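Local coordinates for protein probable mannosyltransferase KTR4 (Saccharomyces cerevisiae, PDB 5A07) that is probably a mannosyltransferase of the GT-A fold and binds guanosine-5'-diphosphate and a manganese ion, at residues Glu144-Thr147 against Asp148-Asp152; Arg210-Ser213 against Lys214-His218; Glu128-Asn131 against Lys132-Tyr136; Ile241-Val245 against Phe246-Asn250; His219-Leu222 against Ser223-Lys226. All blocks are in the same frame, centred on the assembly; numbering follows the deposited sequence.

How the interactions relate
All five contacts are local, between neighbours along the chain. Interactions 1 and 4 are helix starts, each with a side chain capping an N-H of the first turn, a threonine hydroxyl in one and an aspartate carboxylate in the other. Interactions 2 and 3 are helix ends, and interaction 5 is a turn following interaction 2. Interactions 2 and 4 are buried and rich in aromatic rings; 1, 3 and 5 are partly buried, with charged groups or waters on their exposed sides. Interactions 3 and 4 touch, their centres about 11 Å apart, joined by Tyr136 and Asp244 and by Glu129 and Ile241. Phe216 meets Leu222 between interactions 2 and 5.

Interaction 1 (Glu144-Thr147 against Asp148-Asp152); sequences EEFT and DEFKD
The carbonyl O of Thr147 accepts the N-H of Lys151 at 3.1 Å and almost straight (172°), so this last loop residue already takes part in the first turn of helix 148-156. Its side chain supplies a second bond to the same turn, Phe150 N meeting Thr147 OG1 at 3.1 Å. The hydroxyl reaches that amide because OG1 stands between the backbone N and the carbonyl carbon (chi1 66°), which brings it against the helix end; Phe150 CB then lies 3.5 Å from Thr147 OG1. Beside the polar turn the rings of Phe146 and Phe150 meet at a slant, their planes 32° apart, with Phe146 CD1 over the rim of one Phe150 face and 3.4 Å from Phe150 CD1. The extended chain of Lys151 runs back beside the loop, its CE 3.7 Å from Phe146 O. Asn113 binds the backbone of Glu145 and Thr147 through its side chain, and Phe166 of strand 164-168 packs against Phe150. This is a classic threonine N-cap, placed where strand 138-142 of the GT-A core gives way to its following helix, with the Phe146 side chain about 6 Å from the bound guanosine-5'-diphosphate.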
# COMPACT_ATOMS: atom_id res chain seq x y z
N GLU B 144 22.04 5.49 4.32
CA GLU B 144 23.25 5.82 5.08
C GLU B 144 23.31 4.86 6.20
O GLU B 144 22.31 4.23 6.50
CB GLU B 144 23.11 7.20 5.68
CG GLU B 144 23.09 8.32 4.69
CD GLU B 144 22.95 9.64 5.44
OE1 GLU B 144 22.67 9.59 6.68
OE2 GLU B 144 23.14 10.72 4.83
N GLU B 145 24.47 4.79 6.88
CA GLU B 145 24.64 3.93 8.04
C GLU B 145 23.85 4.52 9.21
O GLU B 145 23.92 5.69 9.46
CB GLU B 145 26.09 3.82 8.50
CG GLU B 145 27.16 3.63 7.43
CD GLU B 145 27.34 2.19 6.92
OE1 GLU B 145 26.98 1.19 7.60
OE2 GLU B 145 27.88 2.08 5.78
N PHE B 146 23.18 3.69 9.94
CA PHE B 146 22.54 4.14 11.20
C PHE B 146 23.62 4.47 12.23
O PHE B 146 24.56 3.68 12.41
CB PHE B 146 21.63 3.04 11.74
CG PHE B 146 20.31 2.92 11.00
CD1 PHE B 146 19.37 3.91 11.12
CD2 PHE B 146 20.04 1.83 10.20
CE1 PHE B 146 18.13 3.83 10.48
CE2 PHE B 146 18.80 1.74 9.55
CZ PHE B 146 17.86 2.75 9.70
N THR B 147 23.47 5.56 12.96
CA THR B 147 24.38 5.83 14.05
C THR B 147 24.12 4.95 15.27
O THR B 147 22.98 4.47 15.48
CB THR B 147 24.29 7.30 14.43
OG1 THR B 147 22.98 7.56 14.98
CG2 THR B 147 24.52 8.19 13.25
N ASP B 148 25.10 4.85 16.14
CA ASP B 148 24.89 4.25 17.42
C ASP B 148 23.81 4.92 18.26
O ASP B 148 23.14 4.23 19.01
CB ASP B 148 26.17 4.25 18.28
CG ASP B 148 27.21 3.23 17.79
OD1 ASP B 148 26.90 2.43 16.90
OD2 ASP B 148 28.32 3.22 18.29
N GLU B 149 23.70 6.25 18.20
CA GLU B 149 22.63 6.92 18.94
C GLU B 149 21.20 6.61 18.42
O GLU B 149 20.28 6.43 19.20
CB GLU B 149 22.83 8.45 18.92
CG GLU B 149 24.03 8.82 19.82
CD GLU B 149 24.17 10.30 20.06
OE1 GLU B 149 23.85 11.07 19.15
OE2 GLU B 149 24.53 10.66 21.22
N PHE B 150 21.08 6.43 17.13
CA PHE B 150 19.83 5.86 16.55
C PHE B 150 19.49 4.51 17.12
O PHE B 150 18.41 4.30 17.72
CB PHE B 150 19.89 5.85 15.04
CG PHE B 150 18.59 5.48 14.41
CD1 PHE B 150 18.21 4.18 14.32
CD2 PHE B 150 17.74 6.46 13.96
CE1 PHE B 150 17.02 3.82 13.77
CE2 PHE B 150 16.54 6.13 13.37
CZ PHE B 150 16.17 4.82 13.27
N LYS B 151 20.42 3.57 17.01
CA LYS B 151 20.20 2.26 17.52
C LYS B 151 19.89 2.22 18.97
O LYS B 151 18.97 1.50 19.42
CB LYS B 151 21.41 1.38 17.21
CG LYS B 151 21.73 1.32 15.73
CD LYS B 151 22.88 0.34 15.49
CE LYS B 151 23.46 0.57 14.12
NZ LYS B 151 24.63 -0.41 13.96
N ASP B 152 20.67 2.97 19.76
CA ASP B 152 20.44 2.99 21.20
C ASP B 152 19.05 3.60 21.52
O ASP B 152 18.37 3.15 22.50
CB ASP B 152 21.52 3.87 21.90
CG ASP B 152 22.91 3.15 21.98
OD1 ASP B 152 22.93 1.91 21.95
OD2 ASP B 152 23.91 3.87 22.11

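Interaction 2 (Arg210-Ser213 against Lys214-His218); sequences RFYS and KEFYH
The Phe216 ring is enclosed by its neighbours: an edge of Tyr212 points at one face, Tyr217 CD1 lies over the opposite face, and Phe211 O sits in plane at its rim. The Tyr212 and Phe216 rings form an edge-to-face pair, centroids 5.5 Å apart and planes at 65°. Phe211 presents a face of its own to the backbone of Phe216, and Phe211 CE2 comes within 3.3 Å of Phe216 CB, a tight apolar contact; Glu215 CG approaches the same ring obliquely, 3.8 Å from Phe211 CD1. The carbonyl O of Phe211 is held twice, by Glu215 N at 3.0 Å and by Phe216 N at 3.0 Å, the two donors arriving from opposite faces of its plane. Lys214 CE lies 3.8 Å from Arg210 NE, and although both side chains are cationic, Arg210 NE is salt-bridged to Glu342, which also touches Lys214 and probably offsets their like charge. Helices 326-329 and 354-365 cover Phe216 from outside the turn. Phe216 N thus makes a pi-type (i+5) bond alongside the regular i+4 bond of Glu215 N, where helix 203-214 runs into a short 3-10 turn beside the nucleotide pocket, the side chain of Tyr212 lying about 4 Å from the bound guanosine-5'-diphosphate.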
# COMPACT_ATOMS: atom_id res chain seq x y z
N ARG B 210 11.49 4.04 -6.00
CA ARG B 210 12.02 2.91 -6.71
C ARG B 210 12.46 1.76 -5.78
O ARG B 210 12.16 0.56 -6.06
CB ARG B 210 13.20 3.42 -7.55
CG ARG B 210 14.02 2.31 -8.20
CD ARG B 210 14.93 3.02 -9.24
NE ARG B 210 15.94 2.14 -9.77
CZ ARG B 210 17.22 2.10 -9.37
NH1 ARG B 210 17.64 2.87 -8.40
NH2 ARG B 210 18.08 1.31 -10.01
N PHE B 211 13.16 2.09 -4.68
CA PHE B 211 13.62 1.08 -3.73
C PHE B 211 12.38 0.33 -3.13
O PHE B 211 12.39 -0.89 -3.03
CB PHE B 211 14.39 1.75 -2.59
CG PHE B 211 14.78 0.83 -1.48
CD1 PHE B 211 15.90 0.02 -1.59
CD2 PHE B 211 14.06 0.77 -0.31
CE1 PHE B 211 16.25 -0.89 -0.61
CE2 PHE B 211 14.40 -0.14 0.71
CZ PHE B 211 15.51 -0.99 0.56
N TYR B 212 11.37 1.10 -2.72
CA TYR B 212 10.15 0.43 -2.11
C TYR B 212 9.34 -0.35 -3.16
O TYR B 212 8.60 -1.30 -2.82
CB TYR B 212 9.30 1.43 -1.33
CG TYR B 212 9.39 1.26 0.18
CD1 TYR B 212 9.35 -0.02 0.76
CD2 TYR B 212 9.52 2.37 1.06
CE1 TYR B 212 9.43 -0.19 2.13
CE2 TYR B 212 9.54 2.19 2.43
CZ TYR B 212 9.50 0.92 2.97
OH TYR B 212 9.53 0.72 4.37
N SER B 213 9.51 -0.03 -4.44
CA SER B 213 8.83 -0.74 -5.52
C SER B 213 9.51 -2.05 -5.77
O SER B 213 8.87 -3.12 -5.80
CB SER B 213 8.77 0.06 -6.84
OG SER B 213 8.03 1.28 -6.73
N LYS B 214 10.84 -2.01 -5.94
CA LYS B 214 11.52 -3.19 -6.56
C LYS B 214 12.74 -3.78 -5.91
O LYS B 214 13.23 -4.84 -6.33
CB LYS B 214 11.84 -2.88 -8.04
CG LYS B 214 13.08 -1.99 -8.26
CD LYS B 214 13.24 -1.72 -9.76
CE LYS B 214 14.65 -1.43 -10.22
NZ LYS B 214 15.58 -2.49 -9.76
N GLU B 215 13.23 -3.15 -4.85
CA GLU B 215 14.51 -3.58 -4.26
C GLU B 215 14.44 -4.00 -2.79
O GLU B 215 15.25 -4.86 -2.39
CB GLU B 215 15.51 -2.48 -4.45
CG GLU B 215 16.92 -2.76 -3.92
CD GLU B 215 17.56 -4.03 -4.48
OE1 GLU B 215 17.19 -4.43 -5.59
OE2 GLU B 215 18.41 -4.64 -3.79
N PHE B 216 13.51 -3.43 -1.99
CA PHE B 216 13.59 -3.62 -0.52
C PHE B 216 13.59 -5.08 -0.15
O PHE B 216 14.36 -5.52 0.71
CB PHE B 216 12.51 -2.86 0.22
CG PHE B 216 11.19 -3.57 0.24
CD1 PHE B 216 10.29 -3.36 -0.74
CD2 PHE B 216 10.86 -4.43 1.27
CE1 PHE B 216 9.07 -3.96 -0.72
CE2 PHE B 216 9.60 -5.06 1.33
CZ PHE B 216 8.68 -4.78 0.34
N TYR B 217 12.80 -5.88 -0.88
CA TYR B 217 12.65 -7.31 -0.52
C TYR B 217 13.88 -8.16 -0.93
O TYR B 217 13.98 -9.30 -0.52
CB TYR B 217 11.40 -7.94 -1.15
CG TYR B 217 11.20 -7.61 -2.61
CD1 TYR B 217 10.57 -6.42 -3.01
CD2 TYR B 217 11.59 -8.51 -3.62
CE1 TYR B 217 10.41 -6.12 -4.35
CE2 TYR B 217 11.39 -8.24 -4.96
CZ TYR B 217 10.82 -7.07 -5.33
OH TYR B 217 10.61 -6.79 -6.64
N HIS B 218 14.79 -7.56 -1.65
CA HIS B 218 16.09 -8.19 -1.93
C HIS B 218 17.16 -7.81 -0.91
O HIS B 218 18.25 -8.26 -1.03
CB HIS B 218 16.61 -7.72 -3.28
CG HIS B 218 15.82 -8.25 -4.41
ND1 HIS B 218 15.63 -9.60 -4.58
CD2 HIS B 218 15.17 -7.64 -5.43
CE1 HIS B 218 14.83 -9.80 -5.60
NE2 HIS B 218 14.58 -8.64 -6.16

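Interaction 3 (Glu128-Asn131 against Lys132-Tyr136); sequences EEYN and KNFGY
The side-chain amide of Asn131 pairs with both backbone polar atoms of Tyr136. Tyr136 N donates to Asn131 OD1 at 2.9 Å, while Asn131 ND2 returns a bond to Tyr136 O at 2.9 Å, lying in the amide plane and using a lone pair of that carbonyl. With CG anti to the backbone N (chi1 -153°), the amide faces the returning chain, and two bonds fix its rotation. Asn131 O is gripped as well, by Gly135 N in the carbonyl plane at 2.8 Å and by Phe134 N from above it; Gly135 turns the chain here with a positive phi of 72°. Next to these bonds the Tyr130 and Phe134 rings run nearly parallel (17°) but slid apart, with Tyr130 CE1 3.4 Å from Phe134 CD2. Tyr130 OH is hydrogen-bonded to Val245 N, which ties this buried part to the start of helix 245-251, far along the chain. The solvent side is looser. Glu128 and the extended Lys132 lie side by side in a salt bridge, Lys132 NZ to Glu128 OE1 at 3.0 Å, and a water links Tyr130 O to Asn133 ND2. The hydrogen bonds of the Asn131 amide and carbonyl probably do most to fix the path out of helix 116-131, while the Glu128-Lys132 ion pair lies on the exposed side.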
# COMPACT_ATOMS: atom_id res chain seq x y z
N GLU B 128 1.87 -0.90 21.52
CA GLU B 128 0.74 -0.78 22.45
C GLU B 128 -0.53 -1.43 21.85
O GLU B 128 -1.27 -2.09 22.55
CB GLU B 128 0.48 0.68 22.76
CG GLU B 128 -0.74 1.01 23.67
CD GLU B 128 -0.74 0.21 24.99
OE1 GLU B 128 0.33 -0.24 25.46
OE2 GLU B 128 -1.82 -0.08 25.54
N GLU B 129 -0.78 -1.25 20.56
CA GLU B 129 -2.01 -1.75 19.99
C GLU B 129 -1.89 -3.18 19.48
O GLU B 129 -2.90 -3.81 19.22
CB GLU B 129 -2.47 -0.85 18.83
CG GLU B 129 -2.71 0.62 19.21
CD GLU B 129 -3.67 0.85 20.43
OE1 GLU B 129 -4.55 0.01 20.69
OE2 GLU B 129 -3.47 1.86 21.19
N TYR B 130 -0.67 -3.65 19.27
CA TYR B 130 -0.43 -4.96 18.66
C TYR B 130 0.78 -5.75 19.15
O TYR B 130 0.65 -6.84 19.80
CB TYR B 130 -0.37 -4.85 17.13
CG TYR B 130 -0.06 -6.19 16.46
CD1 TYR B 130 -0.98 -7.22 16.49
CD2 TYR B 130 1.15 -6.44 15.86
CE1 TYR B 130 -0.73 -8.44 15.92
CE2 TYR B 130 1.45 -7.70 15.26
CZ TYR B 130 0.49 -8.69 15.31
OH TYR B 130 0.69 -9.90 14.72
N ASN B 131 1.94 -5.24 18.87
CA ASN B 131 3.13 -6.06 18.92
C ASN B 131 3.63 -6.46 20.31
O ASN B 131 4.35 -7.40 20.42
CB ASN B 131 4.26 -5.45 18.09
CG ASN B 131 5.25 -6.52 17.56
OD1 ASN B 131 4.89 -7.65 17.28
ND2 ASN B 131 6.55 -6.16 17.55
N LYS B 132 3.20 -5.77 21.37
CA LYS B 132 3.62 -6.14 22.70
C LYS B 132 3.09 -7.51 23.04
O LYS B 132 3.67 -8.18 23.87
CB LYS B 132 3.15 -5.13 23.75
CG LYS B 132 1.65 -5.20 24.04
CD LYS B 132 1.23 -4.12 25.02
CE LYS B 132 -0.26 -4.19 25.30
NZ LYS B 132 -0.58 -3.05 26.20
N ASN B 133 2.04 -7.96 22.36
CA ASN B 133 1.51 -9.28 22.62
C ASN B 133 1.96 -10.38 21.68
O ASN B 133 1.60 -11.54 21.88
CB ASN B 133 -0.04 -9.22 22.64
CG ASN B 133 -0.54 -8.44 23.79
OD1 ASN B 133 0.02 -8.53 24.86
ND2 ASN B 133 -1.48 -7.59 23.57
N PHE B 134 2.73 -10.04 20.66
CA PHE B 134 3.17 -10.99 19.65
C PHE B 134 4.67 -11.02 19.43
O PHE B 134 5.20 -12.02 19.07
CB PHE B 134 2.38 -10.78 18.37
CG PHE B 134 0.96 -11.12 18.52
CD1 PHE B 134 0.56 -12.44 18.43
CD2 PHE B 134 0.01 -10.17 18.81
CE1 PHE B 134 -0.76 -12.83 18.66
CE2 PHE B 134 -1.30 -10.54 19.05
CZ PHE B 134 -1.72 -11.86 18.97
N GLY B 135 5.35 -9.88 19.57
CA GLY B 135 6.81 -9.80 19.62
C GLY B 135 7.55 -10.03 18.35
O GLY B 135 8.66 -10.52 18.37
N TYR B 136 6.96 -9.67 17.20
CA TYR B 136 7.67 -9.74 15.94
C TYR B 136 8.84 -8.78 15.99
O TYR B 136 8.78 -7.66 16.56
CB TYR B 136 6.72 -9.47 14.73
CG TYR B 136 5.88 -10.75 14.46
CD1 TYR B 136 6.44 -11.80 13.75
CD2 TYR B 136 4.60 -10.92 14.96
CE1 TYR B 136 5.75 -12.99 13.54
CE2 TYR B 136 3.91 -12.11 14.77
CZ TYR B 136 4.51 -13.16 14.09
OH TYR B 136 3.84 -14.30 13.88
O HOH W 1 -2.03 -7.06 20.78

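Interaction 4 (Ile241-Val245 against Phe246-Asn250); sequences INYDV and FQFMN
Asp244 OD1 accepts the N-H of Gln247 at 2.9 Å and 165°, a bond that makes Asp244 the N-cap of helix 245-251. The donor meets the oxygen from above the carboxylate plane. A chi1 of -173° carries the carboxylate away from its own N and over the first turn, where it can be expected to interact favourably with the helix dipole. Its other oxygen, OD2, is held by Tyr136 OH and Gly101 N, so the buried group is well satisfied by partners on both oxygens. The backbone continues the start of the helix: Phe248 N binds Asp244 O at 2.9 Å, and Met249 N binds Val245 O at 3.0 Å. Gln247 folds its aliphatic part against the cap, its CG 3.4 Å from Asp244 CG, and sends NE2 away to Leu99 O. On another side of the turn, Tyr243 points the edge of its ring at the face of Phe248 in an offset edge-to-face pair with centroids 5.8 Å apart and planes at 64°; Tyr243 CD2 also rests 3.9 Å from Phe248 CB. Tyr243 OH is hydrogen-bonded to Asp376. Phe246 and Met249 face the central sheet, touching Ile323 of strand 322-325. Met249 also presses on the first turn itself, its CG 3.2 Å from Val245 O.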
# COMPACT_ATOMS: atom_id res chain seq x y z
N ILE B 241 -5.39 -4.99 18.43
CA ILE B 241 -5.41 -6.13 17.54
C ILE B 241 -4.94 -7.33 18.31
O ILE B 241 -3.77 -7.42 18.68
CB ILE B 241 -4.51 -5.90 16.33
CG1 ILE B 241 -4.99 -4.66 15.59
CG2 ILE B 241 -4.47 -7.16 15.41
CD1 ILE B 241 -6.34 -4.84 14.86
N ASN B 242 -5.87 -8.26 18.56
CA ASN B 242 -5.65 -9.39 19.45
C ASN B 242 -5.50 -10.78 18.77
O ASN B 242 -5.76 -11.82 19.37
CB ASN B 242 -6.77 -9.41 20.48
CG ASN B 242 -6.61 -8.31 21.47
OD1 ASN B 242 -5.54 -8.10 22.01
ND2 ASN B 242 -7.65 -7.60 21.72
N TYR B 243 -5.08 -10.78 17.53
CA TYR B 243 -4.72 -11.97 16.79
C TYR B 243 -3.45 -11.67 16.05
O TYR B 243 -3.16 -10.51 15.74
CB TYR B 243 -5.82 -12.40 15.80
CG TYR B 243 -6.20 -11.35 14.77
CD1 TYR B 243 -7.07 -10.35 15.09
CD2 TYR B 243 -5.61 -11.36 13.51
CE1 TYR B 243 -7.40 -9.38 14.18
CE2 TYR B 243 -5.92 -10.41 12.60
CZ TYR B 243 -6.82 -9.42 12.93
OH TYR B 243 -7.14 -8.46 12.04
N ASP B 244 -2.70 -12.71 15.76
CA ASP B 244 -1.45 -12.63 14.96
C ASP B 244 -1.78 -12.34 13.50
O ASP B 244 -2.42 -13.13 12.83
CB ASP B 244 -0.69 -13.93 15.11
CG ASP B 244 0.70 -13.91 14.49
OD1 ASP B 244 0.88 -13.41 13.36
OD2 ASP B 244 1.64 -14.39 15.16
N VAL B 245 -1.38 -11.16 13.04
CA VAL B 245 -1.76 -10.66 11.75
C VAL B 245 -1.09 -11.42 10.63
O VAL B 245 -1.73 -11.80 9.66
CB VAL B 245 -1.44 -9.14 11.65
CG1 VAL B 245 -1.58 -8.59 10.26
CG2 VAL B 245 -2.38 -8.37 12.55
N PHE B 246 0.19 -11.68 10.78
CA PHE B 246 0.87 -12.53 9.77
C PHE B 246 0.27 -13.93 9.68
O PHE B 246 0.10 -14.47 8.58
CB PHE B 246 2.38 -12.62 10.02
CG PHE B 246 3.11 -11.32 10.00
CD1 PHE B 246 2.88 -10.37 9.06
CD2 PHE B 246 4.15 -11.09 10.88
CE1 PHE B 246 3.62 -9.22 9.00
CE2 PHE B 246 4.88 -9.90 10.83
CZ PHE B 246 4.60 -8.97 9.87
N GLN B 247 -0.06 -14.51 10.80
CA GLN B 247 -0.68 -15.87 10.77
C GLN B 247 -2.08 -15.81 10.17
O GLN B 247 -2.48 -16.75 9.52
CB GLN B 247 -0.71 -16.55 12.18
CG GLN B 247 0.67 -16.83 12.75
CD GLN B 247 1.45 -17.95 12.04
OE1 GLN B 247 1.30 -18.16 10.87
NE2 GLN B 247 2.27 -18.67 12.80
N PHE B 248 -2.83 -14.72 10.40
CA PHE B 248 -4.09 -14.54 9.74
C PHE B 248 -3.92 -14.52 8.24
O PHE B 248 -4.65 -15.20 7.49
CB PHE B 248 -4.80 -13.28 10.23
CG PHE B 248 -5.92 -12.86 9.37
CD1 PHE B 248 -7.17 -13.41 9.53
CD2 PHE B 248 -5.72 -11.93 8.34
CE1 PHE B 248 -8.24 -13.09 8.69
CE2 PHE B 248 -6.78 -11.55 7.50
CZ PHE B 248 -8.04 -12.15 7.66
N MET B 249 -2.91 -13.81 7.78
CA MET B 249 -2.65 -13.72 6.32
C MET B 249 -2.35 -15.12 5.75
O MET B 249 -2.85 -15.52 4.68
CB MET B 249 -1.43 -12.84 5.99
CG MET B 249 -1.40 -11.41 6.49
SD MET B 249 -2.65 -10.48 5.70
CE MET B 249 -1.81 -10.11 4.13
N ASN B 250 -1.48 -15.81 6.42
CA ASN B 250 -1.04 -17.11 5.97
C ASN B 250 -2.20 -18.11 5.98
O ASN B 250 -2.45 -18.81 4.97
CB ASN B 250 0.07 -17.63 6.88
CG ASN B 250 0.76 -18.81 6.28
OD1 ASN B 250 1.51 -18.69 5.35
ND2 ASN B 250 0.40 -19.96 6.75

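Interaction 5 (His219-Leu222 against Ser223-Lys226); sequences HPLL and SKYK
Leu222 and Tyr225 close a type I beta turn, Tyr225 N donating to Leu222 O at 3.1 Å, the last bend before strand 227-230 of the GT-A sheet. A second backbone bond, Ser223 N to Pro220 O at 3.2 Å, tightens the chain just ahead of it; in both bonds the donor stands above the carbonyl plane. Among the side-chain polar contacts, His219 is held at both ring nitrogens: NE2 is hydrogen-bonded to Thr168 O, while ND1 accepts from Leu221 N at 3.1 Å and 170°. The polar groups of Lys224 and Ser223 lie at the exposed side. Lys224 NZ donates to Leu221 O at 2.9 Å, reaching back because its otherwise extended chain bends at the last torsion (chi4 -66°), and the same nitrogen forms a salt bridge with Glu165. One water spans Pro220 O, to which it donates at 2.9 Å, and Ser223 OG. Apolar contact falls on the inner side, where Thr106 and Thr139 of two neighbouring strands touch both Leu222 and Tyr225. Lys224 CG lies above the centre of the Tyr225 ring, and Leu222 and Tyr225 cross at about a right angle with Leu222 CD2 3.9 Å from Tyr225 CD2.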
# COMPACT_ATOMS: atom_id res chain seq x y z
N HIS B 219 16.88 -6.95 0.06
CA HIS B 219 17.92 -6.63 1.02
C HIS B 219 18.28 -7.89 1.79
O HIS B 219 17.41 -8.67 2.19
CB HIS B 219 17.51 -5.52 1.96
CG HIS B 219 18.65 -4.98 2.77
ND1 HIS B 219 19.11 -5.63 3.89
CD2 HIS B 219 19.43 -3.89 2.63
CE1 HIS B 219 20.12 -4.97 4.40
NE2 HIS B 219 20.33 -3.90 3.67
N PRO B 220 19.59 -8.12 2.03
CA PRO B 220 19.97 -9.33 2.74
C PRO B 220 19.24 -9.63 4.06
O PRO B 220 18.99 -10.78 4.38
CB PRO B 220 21.49 -9.13 3.02
CG PRO B 220 21.92 -8.26 1.96
CD PRO B 220 20.77 -7.33 1.62
N LEU B 221 18.90 -8.59 4.85
CA LEU B 221 18.27 -8.85 6.13
C LEU B 221 16.87 -9.42 5.97
O LEU B 221 16.34 -10.03 6.94
CB LEU B 221 18.25 -7.61 6.99
CG LEU B 221 19.60 -7.16 7.51
CD1 LEU B 221 19.39 -5.84 8.26
CD2 LEU B 221 20.18 -8.20 8.45
N LEU B 222 16.29 -9.20 4.79
CA LEU B 222 14.90 -9.61 4.55
C LEU B 222 14.81 -10.98 3.88
O LEU B 222 13.72 -11.49 3.65
CB LEU B 222 14.20 -8.52 3.71
CG LEU B 222 13.90 -7.21 4.50
CD1 LEU B 222 13.02 -6.37 3.63
CD2 LEU B 222 13.19 -7.41 5.80
N SER B 223 15.96 -11.56 3.56
CA SER B 223 15.96 -12.84 2.78
C SER B 223 15.30 -13.89 3.64
O SER B 223 14.71 -14.79 3.16
CB SER B 223 17.40 -13.27 2.37
OG SER B 223 18.08 -13.78 3.54
N LYS B 224 15.39 -13.81 4.97
CA LYS B 224 14.81 -14.82 5.82
C LYS B 224 13.30 -14.64 6.13
O LYS B 224 12.74 -15.39 6.94
CB LYS B 224 15.60 -14.87 7.15
CG LYS B 224 15.66 -13.56 7.97
CD LYS B 224 16.52 -13.70 9.24
CE LYS B 224 16.71 -12.38 9.95
NZ LYS B 224 17.51 -11.36 9.22
N TYR B 225 12.66 -13.60 5.63
CA TYR B 225 11.24 -13.37 5.99
C TYR B 225 10.32 -13.61 4.77
O TYR B 225 10.69 -13.26 3.66
CB TYR B 225 11.05 -11.95 6.49
CG TYR B 225 11.78 -11.61 7.75
CD1 TYR B 225 11.50 -12.24 8.92
CD2 TYR B 225 12.82 -10.73 7.73
CE1 TYR B 225 12.16 -11.92 10.09
CE2 TYR B 225 13.50 -10.40 8.87
CZ TYR B 225 13.16 -10.99 10.05
OH TYR B 225 13.88 -10.64 11.17
N LYS B 226 9.10 -14.06 5.07
CA LYS B 226 8.03 -14.16 4.12
C LYS B 226 7.10 -12.91 4.14
O LYS B 226 6.53 -12.53 3.09
CB LYS B 226 7.20 -15.44 4.42
CG LYS B 226 6.01 -15.64 3.48
CD LYS B 226 5.37 -16.99 3.71
CE LYS B 226 4.07 -17.18 2.95
NZ LYS B 226 4.17 -16.96 1.50
O HOH W 2 18.32 -13.05 6.04